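Local coordinates for protein fructosamine deglycase FrlB (Bacillus subtilis, PDB 3EUA) that converts a range of fructosamine 6-phosphates to glucose 6-phosphate and a free amino acid, working as a homooctamer, at residues Y306-A311 against H316-R321. Numbering follows the deposited sequence.
Sequences YADELA and HPLSHR
The carbonyl O of Ala311 accepts a hydrogen bond from the backbone N of His316, 3.0 Å away. The donor lies in the carbonyl plane and the N-H points at the acceptor at 160°, which ties the last turn of helix 288-313 to the chain that follows it. The CB of Ala311 sits 3.2 Å from the carbonyl O of His316, and that same oxygen accepts a hydrogen bond from Gln220 NE2. The methyl also meets Leu318, whose CG is 3.9 Å from the Ala311 CB. With CG anti to its own carbonyl carbon (chi1 -69°), Leu318 lays CD1 against the Ala307 CB at 4.2 Å, one turn before Ala311. Leu318 CD1 also touches Asp308 OD1 at 3.5 Å, the two side chains crossing nearly at right angles. Residues 306-311 belong to the second SIS domain and lie on the last helix of the chain; past its end the chain makes a type I beta turn, Pro317 to His320, near the end of helix 205-220, where Met219 also touches Leu318. Arg321 NH1 bonds the carbonyl O of Leu318 at 2.7 Å. A second bond joins Arg321 NH1 to His320 O at 3.0 Å; this oxygen lies in the guanidinium plane, although NH1 stands well above the plane of that carbonyl. Arg321 NH2 forms a salt bridge with Glu218, and Arg321 also packs on Glu238 of the second subunit.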
loop_
_atom_site.group_PDB
_atom_site.type_symbol
_atom_site.label_atom_id
_atom_site.label_comp_id
_atom_site.label_asym_id
_atom_site.label_seq_id
_atom_site.Cartn_x
_atom_site.Cartn_y
_atom_site.Cartn_z
ATOM N N TYR A 306 -22.327 -10.124 2.930
ATOM C CA TYR A 306 -22.187 -9.712 4.319
ATOM C C TYR A 306 -22.560 -8.236 4.420
ATOM O O TYR A 306 -23.268 -7.846 5.345
ATOM C CB TYR A 306 -20.765 -9.947 4.847
ATOM C CG TYR A 306 -20.404 -11.369 5.276
ATOM C CD1 TYR A 306 -20.585 -12.457 4.431
ATOM C CD2 TYR A 306 -19.810 -11.605 6.523
ATOM C CE1 TYR A 306 -20.230 -13.742 4.822
ATOM C CE2 TYR A 306 -19.446 -12.882 6.919
ATOM C CZ TYR A 306 -19.653 -13.950 6.070
ATOM O OH TYR A 306 -19.285 -15.223 6.481
ATOM N N ALA A 307 -22.098 -7.440 3.458
ATOM C CA ALA A 307 -22.391 -5.999 3.391
ATOM C C ALA A 307 -23.887 -5.728 3.277
ATOM O O ALA A 307 -24.412 -4.860 3.968
ATOM C CB ALA A 307 -21.629 -5.357 2.216
ATOM N N ASP A 308 -24.563 -6.484 2.412
ATOM C CA ASP A 308 -26.009 -6.362 2.199
ATOM C C ASP A 308 -26.796 -6.594 3.471
ATOM O O ASP A 308 -27.699 -5.806 3.777
ATOM C CB ASP A 308 -26.496 -7.325 1.097
ATOM C CG ASP A 308 -26.058 -6.904 -0.315
ATOM O OD1 ASP A 308 -25.769 -5.699 -0.575
ATOM O OD2 ASP A 308 -26.061 -7.789 -1.206
ATOM N N GLU A 309 -26.431 -7.646 4.212
ATOM C CA GLU A 309 -27.067 -7.962 5.495
ATOM C C GLU A 309 -26.813 -6.886 6.570
ATOM O O GLU A 309 -27.711 -6.529 7.352
ATOM C CB GLU A 309 -26.570 -9.316 6.038
ATOM C CG GLU A 309 -26.933 -10.534 5.218
ATOM C CD GLU A 309 -28.439 -10.812 5.138
ATOM O OE1 GLU A 309 -29.220 -10.398 6.030
ATOM O OE2 GLU A 309 -28.849 -11.480 4.176
ATOM N N LEU A 310 -25.577 -6.402 6.607
ATOM C CA LEU A 310 -25.170 -5.386 7.559
ATOM C C LEU A 310 -25.956 -4.103 7.320
ATOM O O LEU A 310 -26.489 -3.525 8.271
ATOM C CB LEU A 310 -23.662 -5.144 7.445
ATOM C CG LEU A 310 -23.050 -4.160 8.423
ATOM C CD1 LEU A 310 -23.237 -4.578 9.883
ATOM C CD2 LEU A 310 -21.552 -3.952 8.102
ATOM N N ALA A 311 -26.023 -3.670 6.052
ATOM C CA ALA A 311 -26.742 -2.439 5.674
ATOM C C ALA A 311 -28.233 -2.508 6.099
ATOM O O ALA A 311 -28.795 -1.534 6.566
ATOM C CB ALA A 311 -26.617 -2.176 4.191
ATOM N N HIS A 316 -29.033 1.358 7.137
ATOM C CA HIS A 316 -28.129 2.281 6.505
ATOM C C HIS A 316 -27.880 1.752 5.098
ATOM O O HIS A 316 -27.015 0.909 4.903
ATOM C CB HIS A 316 -26.815 2.318 7.269
ATOM C CG HIS A 316 -25.890 3.386 6.797
ATOM N ND1 HIS A 316 -25.416 4.381 7.625
ATOM C CD2 HIS A 316 -25.377 3.640 5.574
ATOM C CE1 HIS A 316 -24.616 5.173 6.933
ATOM N NE2 HIS A 316 -24.587 4.750 5.683
ATOM N N PRO A 317 -28.656 2.237 4.098
ATOM C CA PRO A 317 -28.425 1.713 2.760
ATOM C C PRO A 317 -27.016 1.931 2.235
ATOM O O PRO A 317 -26.400 2.974 2.501
ATOM C CB PRO A 317 -29.404 2.501 1.871
ATOM C CG PRO A 317 -30.461 3.027 2.794
ATOM C CD PRO A 317 -29.759 3.229 4.126
ATOM N N LEU A 318 -26.502 0.951 1.511
ATOM C CA LEU A 318 -25.152 1.067 0.936
ATOM C C LEU A 318 -24.999 2.223 -0.032
ATOM O O LEU A 318 -23.868 2.692 -0.246
ATOM C CB LEU A 318 -24.693 -0.211 0.236
ATOM C CG LEU A 318 -24.394 -1.482 1.060
ATOM C CD1 LEU A 318 -24.194 -2.681 0.166
ATOM C CD2 LEU A 318 -23.188 -1.346 1.998
ATOM N N SER A 319 -26.107 2.694 -0.594
ATOM C CA SER A 319 -26.108 3.841 -1.509
ATOM C C SER A 319 -26.071 5.188 -0.795
ATOM O O SER A 319 -25.847 6.217 -1.432
ATOM C CB SER A 319 -27.366 3.768 -2.389
ATOM O OG SER A 319 -28.516 3.626 -1.550
ATOM N N HIS A 320 -26.249 5.197 0.523
ATOM C CA HIS A 320 -26.283 6.445 1.265
ATOM C C HIS A 320 -24.931 7.151 1.321
ATOM O O HIS A 320 -23.918 6.486 1.451
ATOM C CB HIS A 320 -26.797 6.193 2.673
ATOM C CG HIS A 320 -27.023 7.451 3.439
ATOM N ND1 HIS A 320 -28.104 8.272 3.208
ATOM C CD2 HIS A 320 -26.298 8.042 4.414
ATOM C CE1 HIS A 320 -28.045 9.310 4.029
ATOM N NE2 HIS A 320 -26.950 9.203 4.761
ATOM N N ARG A 321 -24.935 8.482 1.167
ATOM C CA ARG A 321 -23.741 9.302 1.230
ATOM C C ARG A 321 -24.109 10.646 1.816
ATOM O O ARG A 321 -25.265 11.103 1.687
ATOM C CB ARG A 321 -23.157 9.574 -0.161
ATOM C CG ARG A 321 -22.673 8.353 -0.949
ATOM C CD ARG A 321 -21.463 7.626 -0.335
ATOM N NE ARG A 321 -20.991 6.610 -1.295
ATOM C CZ ARG A 321 -21.562 5.432 -1.528
ATOM N NH1 ARG A 321 -22.650 5.038 -0.871
ATOM N NH2 ARG A 321 -21.052 4.611 -2.445
#